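Local coordinates for protein N-acetylglucosaminidase (Ostrinia furnacalis, PDB 3NSM) that removes beta-linked N-acetylglucosamine units one at a time from the non-reducing ends of chitooligosaccharides, preferring shorter chains, at residues N61-E66 with P100-K105; L401-L406 with Y421-W426; N448-Y453 with W475-D480. All coordinates share one frame; numbering follows the deposited sequence.

Contact 1: residues N61-E66 with P100-K105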
loop_
_atom_site.group_PDB
_atom_site.type_symbol
_atom_site.label_atom_id
_atom_site.label_comp_id
_atom_site.label_asym_id
_atom_site.label_seq_id
_atom_site.Cartn_x
_atom_site.Cartn_y
_atom_site.Cartn_z
ATOM N N ASN A 61 19.686 4.346 -30.571
ATOM C CA ASN A 61 18.862 5.538 -30.766
ATOM C C ASN A 61 17.392 5.198 -30.513
ATOM O O ASN A 61 16.778 4.432 -31.264
ATOM C CB ASN A 61 19.055 6.112 -32.174
ATOM C CG ASN A 61 18.530 7.543 -32.318
ATOM O OD1 ASN A 61 19.031 8.306 -33.141
ATOM N ND2 ASN A 61 17.522 7.905 -31.536
ATOM N N LEU A 62 16.844 5.777 -29.447
ATOM C CA LEU A 62 15.470 5.525 -29.005
ATOM C C LEU A 62 14.425 5.823 -30.090
ATOM O O LEU A 62 13.384 5.169 -30.153
ATOM C CB LEU A 62 15.189 6.328 -27.729
ATOM C CG LEU A 62 13.946 6.112 -26.854
ATOM C CD1 LEU A 62 12.851 7.108 -27.206
ATOM C CD2 LEU A 62 13.431 4.664 -26.867
ATOM N N ASN A 63 14.715 6.807 -30.936
ATOM C CA ASN A 63 13.830 7.183 -32.038
ATOM C C ASN A 63 13.961 6.311 -33.288
ATOM O O ASN A 63 13.132 6.396 -34.193
ATOM C CB ASN A 63 14.040 8.651 -32.392
ATOM C CG ASN A 63 13.501 9.583 -31.334
ATOM O OD1 ASN A 63 12.933 9.143 -30.330
ATOM N ND2 ASN A 63 13.666 10.882 -31.551
ATOM N N SER A 64 14.986 5.465 -33.321
ATOM C CA SER A 64 15.267 4.620 -34.480
ATOM C C SER A 64 15.026 3.136 -34.185
ATOM O O SER A 64 15.835 2.270 -34.541
ATOM C CB SER A 64 16.697 4.857 -34.970
ATOM O OG SER A 64 16.896 6.225 -35.278
ATOM N N ILE A 65 13.911 2.856 -33.519
ATOM C CA ILE A 65 13.453 1.490 -33.320
ATOM C C ILE A 65 12.222 1.307 -34.197
ATOM O O ILE A 65 11.256 2.072 -34.111
ATOM C CB ILE A 65 13.119 1.190 -31.832
ATOM C CG1 ILE A 65 14.342 1.441 -30.942
ATOM C CG2 ILE A 65 12.614 -0.249 -31.665
ATOM C CD1 ILE A 65 14.010 1.658 -29.472
ATOM N N GLU A 66 12.277 0.307 -35.067
ATOM C CA GLU A 66 11.172 0.027 -35.965
ATOM C C GLU A 66 10.765 -1.437 -35.893
ATOM O O GLU A 66 11.609 -2.337 -35.973
ATOM C CB GLU A 66 11.523 0.452 -37.392
ATOM C CG GLU A 66 11.416 1.960 -37.618
ATOM C CD GLU A 66 12.410 2.477 -38.650
ATOM O OE1 GLU A 66 11.958 2.971 -39.711
ATOM O OE2 GLU A 66 13.640 2.389 -38.402
ATOM N N PRO A 100 17.583 10.274 -22.656
ATOM C CA PRO A 100 18.711 9.669 -23.360
ATOM C C PRO A 100 19.164 10.516 -24.544
ATOM O O PRO A 100 18.351 11.204 -25.175
ATOM C CB PRO A 100 18.147 8.335 -23.848
ATOM C CG PRO A 100 16.698 8.592 -24.030
ATOM C CD PRO A 100 16.303 9.632 -23.011
ATOM N N LYS A 101 20.461 10.474 -24.827
ATOM C CA LYS A 101 21.004 11.117 -26.012
ATOM C C LYS A 101 20.540 10.337 -27.235
ATOM O O LYS A 101 20.649 9.103 -27.275
ATOM C CB LYS A 101 22.533 11.178 -25.951
ATOM C CG LYS A 101 23.074 12.045 -24.822
ATOM C CD LYS A 101 24.499 12.489 -25.100
ATOM C CE LYS A 101 25.079 13.277 -23.932
ATOM N NZ LYS A 101 25.593 12.409 -22.826
ATOM N N LEU A 102 19.995 11.058 -28.214
ATOM C CA LEU A 102 19.492 10.437 -29.435
ATOM C C LEU A 102 20.630 10.172 -30.421
ATOM O O LEU A 102 20.782 10.867 -31.429
ATOM C CB LEU A 102 18.365 11.269 -30.067
ATOM C CG LEU A 102 16.968 11.336 -29.419
ATOM C CD1 LEU A 102 16.595 10.050 -28.666
ATOM C CD2 LEU A 102 16.818 12.545 -28.503
ATOM N N THR A 103 21.438 9.167 -30.094
ATOM C CA THR A 103 22.548 8.714 -30.925
ATOM C C THR A 103 22.626 7.208 -30.790
ATOM O O THR A 103 22.031 6.631 -29.877
ATOM C CB THR A 103 23.916 9.282 -30.452
ATOM O OG1 THR A 103 24.133 8.941 -29.074
ATOM C CG2 THR A 103 24.000 10.802 -30.635
ATOM N N GLY A 104 23.380 6.573 -31.678
ATOM C CA GLY A 104 23.594 5.139 -31.604
ATOM C C GLY A 104 22.901 4.396 -32.722
ATOM O O GLY A 104 22.367 5.005 -33.656
ATOM N N LYS A 105 22.909 3.072 -32.605
ATOM C CA LYS A 105 22.395 2.179 -33.636
ATOM C C LYS A 105 20.873 2.241 -33.807
ATOM O O LYS A 105 20.142 2.685 -32.912
ATOM C CB LYS A 105 22.858 0.744 -33.360
ATOM C CG LYS A 105 24.370 0.570 -33.454
ATOM C CD LYS A 105 24.803 -0.883 -33.343
ATOM C CE LYS A 105 26.313 -1.014 -33.505
ATOM N NZ LYS A 105 26.764 -2.436 -33.548
HETATM O O HOH W 1 18.896 6.664 -27.481
#
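The side chain of Asn-61 lies across Leu-102 at about a right angle, its amide set against the leucine's branch and backbone, with CG 3.9 Å from Leu-102 C. A chi1 of -164° swings the amide away from the backbone N and over the leucine. Two residues on, Asn-63 approaches at a slant, its ND2 4.0 Å from Leu-102 CG, while Leu-62 offers CB to Leu-102 CD1 at 4.1 Å. Leu-102, at the centre of an inverse gamma turn, spends its apolar branch on three residues of a type I turn, Asn-61 to Ser-64. The place is a surface corner of the mixed sheet in the hexosaminidase-like domain: strand 57-69 bends here beside the start of its parallel neighbour 105-113. Asn-61 N donates to Lys-105 O at 2.9 Å, nearly straight (173°) and in the carbonyl plane, and Lys-105 also bonds through its backbone to Lys-59. With an alanine for Asn-61 this backbone bond could remain, but Leu-102 would probably lose the amide lying across it and be freer to turn. Glycine suits position 104, where a CB would jam against the preceding carbonyl. A water joins Leu-62 N to Lys-101 O.

Contact 2: residues L401-L406 with Y421-W426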
loop_
_atom_site.group_PDB
_atom_site.type_symbol
_atom_site.label_atom_id
_atom_site.label_comp_id
_atom_site.label_asym_id
_atom_site.label_seq_id
_atom_site.Cartn_x
_atom_site.Cartn_y
_atom_site.Cartn_z
ATOM N N LEU A 401 -14.243 -25.248 -9.464
ATOM C CA LEU A 401 -14.770 -25.128 -8.109
ATOM C C LEU A 401 -13.615 -25.187 -7.117
ATOM O O LEU A 401 -12.572 -25.752 -7.421
ATOM C CB LEU A 401 -15.766 -26.247 -7.800
ATOM C CG LEU A 401 -17.096 -26.342 -8.549
ATOM C CD1 LEU A 401 -17.814 -27.594 -8.080
ATOM C CD2 LEU A 401 -17.971 -25.114 -8.336
ATOM N N TRP A 402 -13.803 -24.599 -5.936
ATOM C CA TRP A 402 -12.802 -24.651 -4.876
ATOM C C TRP A 402 -12.812 -26.004 -4.180
ATOM O O TRP A 402 -13.810 -26.723 -4.238
ATOM C CB TRP A 402 -13.078 -23.567 -3.832
ATOM C CG TRP A 402 -12.676 -22.188 -4.253
ATOM C CD1 TRP A 402 -13.483 -21.229 -4.798
ATOM C CD2 TRP A 402 -11.373 -21.608 -4.151
ATOM N NE1 TRP A 402 -12.760 -20.089 -5.048
ATOM C CE2 TRP A 402 -11.460 -20.295 -4.664
ATOM C CE3 TRP A 402 -10.133 -22.072 -3.689
ATOM C CZ2 TRP A 402 -10.357 -19.438 -4.720
ATOM C CZ3 TRP A 402 -9.039 -21.219 -3.741
ATOM C CH2 TRP A 402 -9.160 -19.915 -4.254
ATOM N N THR A 403 -11.702 -26.343 -3.518
ATOM C CA THR A 403 -11.688 -27.450 -2.564
ATOM C C THR A 403 -12.667 -27.135 -1.446
ATOM O O THR A 403 -12.619 -26.054 -0.860
ATOM C CB THR A 403 -10.300 -27.681 -1.929
ATOM O OG1 THR A 403 -9.746 -26.425 -1.514
ATOM C CG2 THR A 403 -9.354 -28.363 -2.915
ATOM N N SER A 404 -13.548 -28.085 -1.161
ATOM C CA SER A 404 -14.606 -27.911 -0.170
ATOM C C SER A 404 -15.101 -29.279 0.263
ATOM O O SER A 404 -14.587 -30.304 -0.196
ATOM C CB SER A 404 -15.776 -27.124 -0.774
ATOM O OG SER A 404 -16.367 -27.839 -1.851
ATOM N N THR A 405 -16.111 -29.284 1.130
ATOM C CA THR A 405 -16.802 -30.510 1.531
ATOM C C THR A 405 -17.311 -31.258 0.301
ATOM O O THR A 405 -17.182 -32.477 0.222
ATOM C CB THR A 405 -17.954 -30.198 2.510
ATOM O OG1 THR A 405 -17.401 -29.707 3.736
ATOM C CG2 THR A 405 -18.788 -31.433 2.810
ATOM N N LEU A 406 -17.849 -30.520 -0.668
ATOM C CA LEU A 406 -18.338 -31.111 -1.914
ATOM C C LEU A 406 -17.235 -31.792 -2.726
ATOM O O LEU A 406 -17.469 -32.826 -3.347
ATOM C CB LEU A 406 -19.053 -30.055 -2.771
ATOM C CG LEU A 406 -19.652 -30.471 -4.123
ATOM C CD1 LEU A 406 -20.860 -31.389 -3.941
ATOM C CD2 LEU A 406 -20.030 -29.259 -4.967
ATOM N N TYR A 421 -14.605 -30.696 -14.464
ATOM C CA TYR A 421 -14.264 -29.813 -13.355
ATOM C C TYR A 421 -12.779 -29.739 -13.030
ATOM O O TYR A 421 -12.113 -30.765 -12.864
ATOM C CB TYR A 421 -15.028 -30.225 -12.102
ATOM C CG TYR A 421 -16.488 -29.841 -12.137
ATOM C CD1 TYR A 421 -16.927 -28.646 -11.561
ATOM C CD2 TYR A 421 -17.434 -30.668 -12.744
ATOM C CE1 TYR A 421 -18.269 -28.287 -11.594
ATOM C CE2 TYR A 421 -18.775 -30.320 -12.778
ATOM C CZ TYR A 421 -19.185 -29.129 -12.196
ATOM O OH TYR A 421 -20.511 -28.783 -12.218
ATOM N N ILE A 422 -12.277 -28.510 -12.949
ATOM C CA ILE A 422 -10.955 -28.200 -12.411
ATOM C C ILE A 422 -11.145 -27.745 -10.966
ATOM O O ILE A 422 -12.089 -27.014 -10.663
ATOM C CB ILE A 422 -10.289 -27.077 -13.222
ATOM C CG1 ILE A 422 -10.157 -27.499 -14.687
ATOM C CG2 ILE A 422 -8.932 -26.705 -12.624
ATOM C CD1 ILE A 422 -10.060 -26.349 -15.670
ATOM N N ILE A 423 -10.261 -28.175 -10.078
ATOM C CA ILE A 423 -10.388 -27.834 -8.672
ATOM C C ILE A 423 -9.328 -26.811 -8.281
ATOM O O ILE A 423 -8.129 -27.033 -8.507
ATOM C CB ILE A 423 -10.299 -29.092 -7.763
ATOM C CG1 ILE A 423 -11.159 -30.244 -8.324
ATOM C CG2 ILE A 423 -10.677 -28.749 -6.322
ATOM C CD1 ILE A 423 -12.675 -29.991 -8.317
ATOM N N GLN A 424 -9.774 -25.683 -7.723
ATOM C CA GLN A 424 -8.849 -24.684 -7.205
ATOM C C GLN A 424 -8.564 -24.968 -5.738
ATOM O O GLN A 424 -9.489 -25.125 -4.937
ATOM C CB GLN A 424 -9.376 -23.257 -7.397
ATOM C CG GLN A 424 -8.303 -22.190 -7.135
ATOM C CD GLN A 424 -8.674 -20.778 -7.611
ATOM O OE1 GLN A 424 -7.917 -19.836 -7.389
ATOM N NE2 GLN A 424 -9.817 -20.633 -8.268
ATOM N N VAL A 425 -7.280 -25.029 -5.392
ATOM C CA VAL A 425 -6.866 -25.501 -4.075
ATOM C C VAL A 425 -6.418 -24.373 -3.164
ATOM O O VAL A 425 -5.486 -23.656 -3.495
ATOM C CB VAL A 425 -5.714 -26.525 -4.190
ATOM C CG1 VAL A 425 -5.393 -27.117 -2.822
ATOM C CG2 VAL A 425 -6.074 -27.624 -5.173
ATOM N N TRP A 426 -7.072 -24.231 -2.014
ATOM C CA TRP A 426 -6.667 -23.241 -1.017
ATOM C C TRP A 426 -5.906 -23.863 0.150
ATOM O O TRP A 426 -5.201 -23.157 0.871
ATOM C CB TRP A 426 -7.861 -22.415 -0.504
ATOM C CG TRP A 426 -8.906 -23.199 0.245
ATOM C CD1 TRP A 426 -10.105 -23.629 -0.243
ATOM C CD2 TRP A 426 -8.852 -23.634 1.617
ATOM N NE1 TRP A 426 -10.794 -24.318 0.730
ATOM C CE2 TRP A 426 -10.050 -24.332 1.880
ATOM C CE3 TRP A 426 -7.905 -23.503 2.647
ATOM C CZ2 TRP A 426 -10.330 -24.903 3.133
ATOM C CZ3 TRP A 426 -8.184 -24.072 3.896
ATOM C CH2 TRP A 426 -9.389 -24.762 4.124
#
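Leu-401 O is approached by two donors from the neighbouring strand: Gln-424 N, at 2.8 Å, and the weaker C-H of Ile-423 CA. This is parallel pairing between strands 399-402 and 421-425, adjacent staves of the eight-stranded TIM barrel, joined by a beta-alpha-beta crossover through helix 412-415. Leu-401 N continues the pattern by donating to Ile-422 O at 3.0 Å, and Thr-403 N by donating to Gln-424 O. Trp-402, whose ring also meets that of His-341, and Gln-424 run side by side on one face. Gln-424 CG sits over the indole's six-membered ring, 3.8 Å from its centroid in a CH-pi contact, and the amide stacks beyond it with its plane only 18° from that of the ring. A trans first torsion (chi1 -168°) and an extended chain lay the glutamine flat along the indole, a place for a long side chain with a planar end. On the other face Leu-401 CD1 packs obliquely against Tyr-421 CE1 at 3.6 Å, and the tyrosine hydroxyl is bonded to Gln-382. Just past the end of strand 399-402, Thr-403 serves two roles. Its methyl CG2 meets Ile-423 CG2 at 3.7 Å, whereas OG1 lies over the face of the Trp-426 ring and takes a weak bond from Trp-426 N. The indole of Trp-426 turns its NE1 to Thr-403 O, 3.0 Å away, in a bond bent to 135°.

Contact 3: residues N448-Y453 with W475-D480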
loop_
_atom_site.group_PDB
_atom_site.type_symbol
_atom_site.label_atom_id
_atom_site.label_comp_id
_atom_site.label_asym_id
_atom_site.label_seq_id
_atom_site.Cartn_x
_atom_site.Cartn_y
_atom_site.Cartn_z
ATOM N N ASN A 448 -2.614 -22.094 -2.499
ATOM C CA ASN A 448 -2.499 -22.504 -1.112
ATOM C C ASN A 448 -2.440 -21.291 -0.236
ATOM O O ASN A 448 -1.668 -20.422 -0.467
ATOM C CB ASN A 448 -1.213 -23.260 -0.927
ATOM C CG ASN A 448 -0.828 -24.004 -2.119
ATOM O OD1 ASN A 448 -0.071 -23.547 -2.904
ATOM N ND2 ASN A 448 -1.350 -25.188 -2.258
ATOM N N TYR A 449 -3.257 -21.266 0.786
ATOM C CA TYR A 449 -3.452 -20.060 1.593
ATOM C C TYR A 449 -2.224 -19.665 2.416
ATOM O O TYR A 449 -2.113 -18.523 2.870
ATOM C CB TYR A 449 -4.694 -20.192 2.487
ATOM C CG TYR A 449 -4.475 -20.987 3.747
ATOM C CD1 TYR A 449 -4.577 -22.374 3.748
ATOM C CD2 TYR A 449 -4.176 -20.350 4.947
ATOM C CE1 TYR A 449 -4.376 -23.110 4.910
ATOM C CE2 TYR A 449 -3.972 -21.074 6.114
ATOM C CZ TYR A 449 -4.071 -22.456 6.088
ATOM O OH TYR A 449 -3.864 -23.175 7.245
ATOM N N ASP A 450 -1.301 -20.604 2.613
ATOM C CA ASP A 450 -0.107 -20.313 3.401
ATOM C C ASP A 450 0.957 -19.618 2.562
ATOM O O ASP A 450 1.895 -19.042 3.105
ATOM C CB ASP A 450 0.438 -21.573 4.111
ATOM C CG ASP A 450 0.846 -22.678 3.142
ATOM O OD1 ASP A 450 0.214 -22.828 2.073
ATOM O OD2 ASP A 450 1.805 -23.415 3.466
ATOM N N ALA A 451 0.796 -19.645 1.242
ATOM C CA ALA A 451 1.767 -19.011 0.353
ATOM C C ALA A 451 1.169 -18.059 -0.692
ATOM O O ALA A 451 1.899 -17.243 -1.266
ATOM C CB ALA A 451 2.622 -20.070 -0.330
ATOM N N LEU A 452 -0.141 -18.156 -0.939
ATOM C CA LEU A 452 -0.761 -17.428 -2.060
ATOM C C LEU A 452 -2.002 -16.581 -1.734
ATOM O O LEU A 452 -2.662 -16.077 -2.638
ATOM C CB LEU A 452 -1.046 -18.388 -3.218
ATOM C CG LEU A 452 0.206 -18.928 -3.919
ATOM C CD1 LEU A 452 -0.142 -20.058 -4.859
ATOM C CD2 LEU A 452 0.924 -17.804 -4.677
ATOM N N TYR A 453 -2.317 -16.429 -0.455
ATOM C CA TYR A 453 -3.391 -15.527 -0.053
ATOM C C TYR A 453 -2.787 -14.165 0.255
ATOM O O TYR A 453 -2.255 -13.933 1.343
ATOM C CB TYR A 453 -4.175 -16.099 1.134
ATOM C CG TYR A 453 -5.351 -16.964 0.737
ATOM C CD1 TYR A 453 -6.511 -16.986 1.509
ATOM C CD2 TYR A 453 -5.312 -17.752 -0.423
ATOM C CE1 TYR A 453 -7.594 -17.779 1.153
ATOM C CE2 TYR A 453 -6.391 -18.543 -0.790
ATOM C CZ TYR A 453 -7.526 -18.548 0.003
ATOM O OH TYR A 453 -8.598 -19.323 -0.357
ATOM N N TRP A 475 7.483 -12.245 -0.367
ATOM C CA TRP A 475 7.705 -12.768 -1.712
ATOM C C TRP A 475 8.580 -14.027 -1.669
ATOM O O TRP A 475 8.471 -14.881 -2.544
ATOM C CB TRP A 475 8.341 -11.714 -2.621
ATOM C CG TRP A 475 9.817 -11.548 -2.417
ATOM C CD1 TRP A 475 10.430 -10.710 -1.537
ATOM C CD2 TRP A 475 10.867 -12.245 -3.108
ATOM N NE1 TRP A 475 11.792 -10.835 -1.634
ATOM C CE2 TRP A 475 12.088 -11.765 -2.596
ATOM C CE3 TRP A 475 10.891 -13.222 -4.116
ATOM C CZ2 TRP A 475 13.330 -12.232 -3.053
ATOM C CZ3 TRP A 475 12.126 -13.684 -4.580
ATOM C CH2 TRP A 475 13.329 -13.187 -4.044
ATOM N N GLN A 476 9.438 -14.125 -0.652
ATOM C CA GLN A 476 10.320 -15.287 -0.470
ATOM C C GLN A 476 9.486 -16.562 -0.399
ATOM O O GLN A 476 9.779 -17.554 -1.073
ATOM C CB GLN A 476 11.161 -15.146 0.808
ATOM C CG GLN A 476 12.041 -13.898 0.890
ATOM C CD GLN A 476 11.355 -12.712 1.578
ATOM O OE1 GLN A 476 10.144 -12.530 1.476
ATOM N NE2 GLN A 476 12.136 -11.902 2.274
ATOM N N LYS A 477 8.435 -16.504 0.414
ATOM C CA LYS A 477 7.528 -17.616 0.645
ATOM C C LYS A 477 6.682 -17.963 -0.575
ATOM O O LYS A 477 6.410 -19.135 -0.819
ATOM C CB LYS A 477 6.633 -17.318 1.845
ATOM C CG LYS A 477 5.823 -18.504 2.319
ATOM C CD LYS A 477 5.514 -18.384 3.806
ATOM C CE LYS A 477 4.634 -19.537 4.293
ATOM N NZ LYS A 477 5.187 -20.897 3.995
ATOM N N VAL A 478 6.247 -16.957 -1.330
ATOM C CA VAL A 478 5.521 -17.242 -2.570
ATOM C C VAL A 478 6.438 -17.788 -3.670
ATOM O O VAL A 478 6.018 -18.638 -4.456
ATOM C CB VAL A 478 4.544 -16.086 -3.042
ATOM C CG1 VAL A 478 4.679 -14.828 -2.204
ATOM C CG2 VAL A 478 4.641 -15.802 -4.552
ATOM N N TYR A 479 7.689 -17.337 -3.698
ATOM C CA TYR A 479 8.656 -17.850 -4.678
ATOM C C TYR A 479 8.945 -19.346 -4.487
ATOM O O TYR A 479 8.987 -20.103 -5.457
ATOM C CB TYR A 479 9.970 -17.055 -4.648
ATOM C CG TYR A 479 10.857 -17.313 -5.852
ATOM C CD1 TYR A 479 10.811 -16.472 -6.961
ATOM C CD2 TYR A 479 11.739 -18.405 -5.884
ATOM C CE1 TYR A 479 11.611 -16.702 -8.064
ATOM C CE2 TYR A 479 12.551 -18.645 -6.992
ATOM C CZ TYR A 479 12.482 -17.793 -8.077
ATOM O OH TYR A 479 13.280 -18.014 -9.183
ATOM N N ASP A 480 9.139 -19.760 -3.238
ATOM C CA ASP A 480 9.568 -21.123 -2.930
ATOM C C ASP A 480 8.449 -22.163 -2.984
ATOM O O ASP A 480 8.725 -23.365 -3.049
ATOM C CB ASP A 480 10.245 -21.167 -1.560
ATOM C CG ASP A 480 11.649 -20.597 -1.583
ATOM O OD1 ASP A 480 12.266 -20.524 -0.498
ATOM O OD2 ASP A 480 12.133 -20.222 -2.674
HETATM O O HOH W 2 3.878 -22.480 5.855
#
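A short, weakly bonded helical turn at 449-452 meets the regular helix 475-480, the backbones coming nearest at Ala-451 CA and Val-478 CA, 5.1 Å apart. The turn is drawn together by Asn-448 O, which accepts from both Ala-451 N and Leu-452 N. Small and medium side chains suit so close an approach. Ala-451 puts its CB near Lys-477 O, and its own carbonyl oxygen faces Val-478, with O 3.4 Å from CB of the valine. Val-478 is modelled with CG1 almost eclipsing its backbone N (chi1 7°), a strained setting if it is correct. Beyond it, Leu-452 reaches across with the CD2 branch, which touches Val-478 CG2 at 4.2 Å, an apolar contact.

On the solvent side Lys-477 makes the contact. Its chain leaves the helix pointing opposite the backbone N (chi1 -170°) and runs its methylenes alongside Asp-450 O, the last of them, CE, coming within 3.0 Å. A bend at the end of the chain (chi4 55°) then turns NZ toward the carboxylate of Asp-450. The charges stop short of a salt bridge, NZ and OD2 being 4.2 Å apart, but a water fills the step: it accepts from Lys-477 NZ at 2.8 Å and donates to Asp-450 OD2 at 3.3 Å. Long and flexible, a lysine can meet the carbonyl with its aliphatic part and keep its ammonium in solvent, where the opposite charge probably adds a modest attraction.

Gln-476, on the same helix, bonds to Ala-460 O and Gly-463 O of the second subunit. Within the catalytic barrel, the turn follows strand 443-446 and Leu-452 bonds through its backbone to Ala-500 of strand 494-501, while Leu-452 and Val-478 both pack on helix 518-528, against Leu-522 and Ala-521.

Overall arrangement
Contacts 2 and 3 belong to the catalytic TIM barrel, their centres 19 Å apart, whereas contact 1 lies in the preceding hexosaminidase-like domain, its centre about 52 Å and 41 Å from the centres of contacts 2 and 3 and away from the annotated sites. Contacts 2 and 3 touch directly: Trp-426 O and Tyr-449 N, 2.7 Å apart, probably share a hydrogen bond, and Tyr-453 OH packs on Trp-426 CB. This junction borders the substrate site. The Trp-426 side chain is about 5 Å from that of Trp-468, essential for chitooligosaccharide binding, and about 7 Å from that of Glu-346, one of the inferred charge-relay residues. Thr-405 OG1 bonds to Glu-346 OE2, and the ring of Tyr-449 meets that of Trp-468.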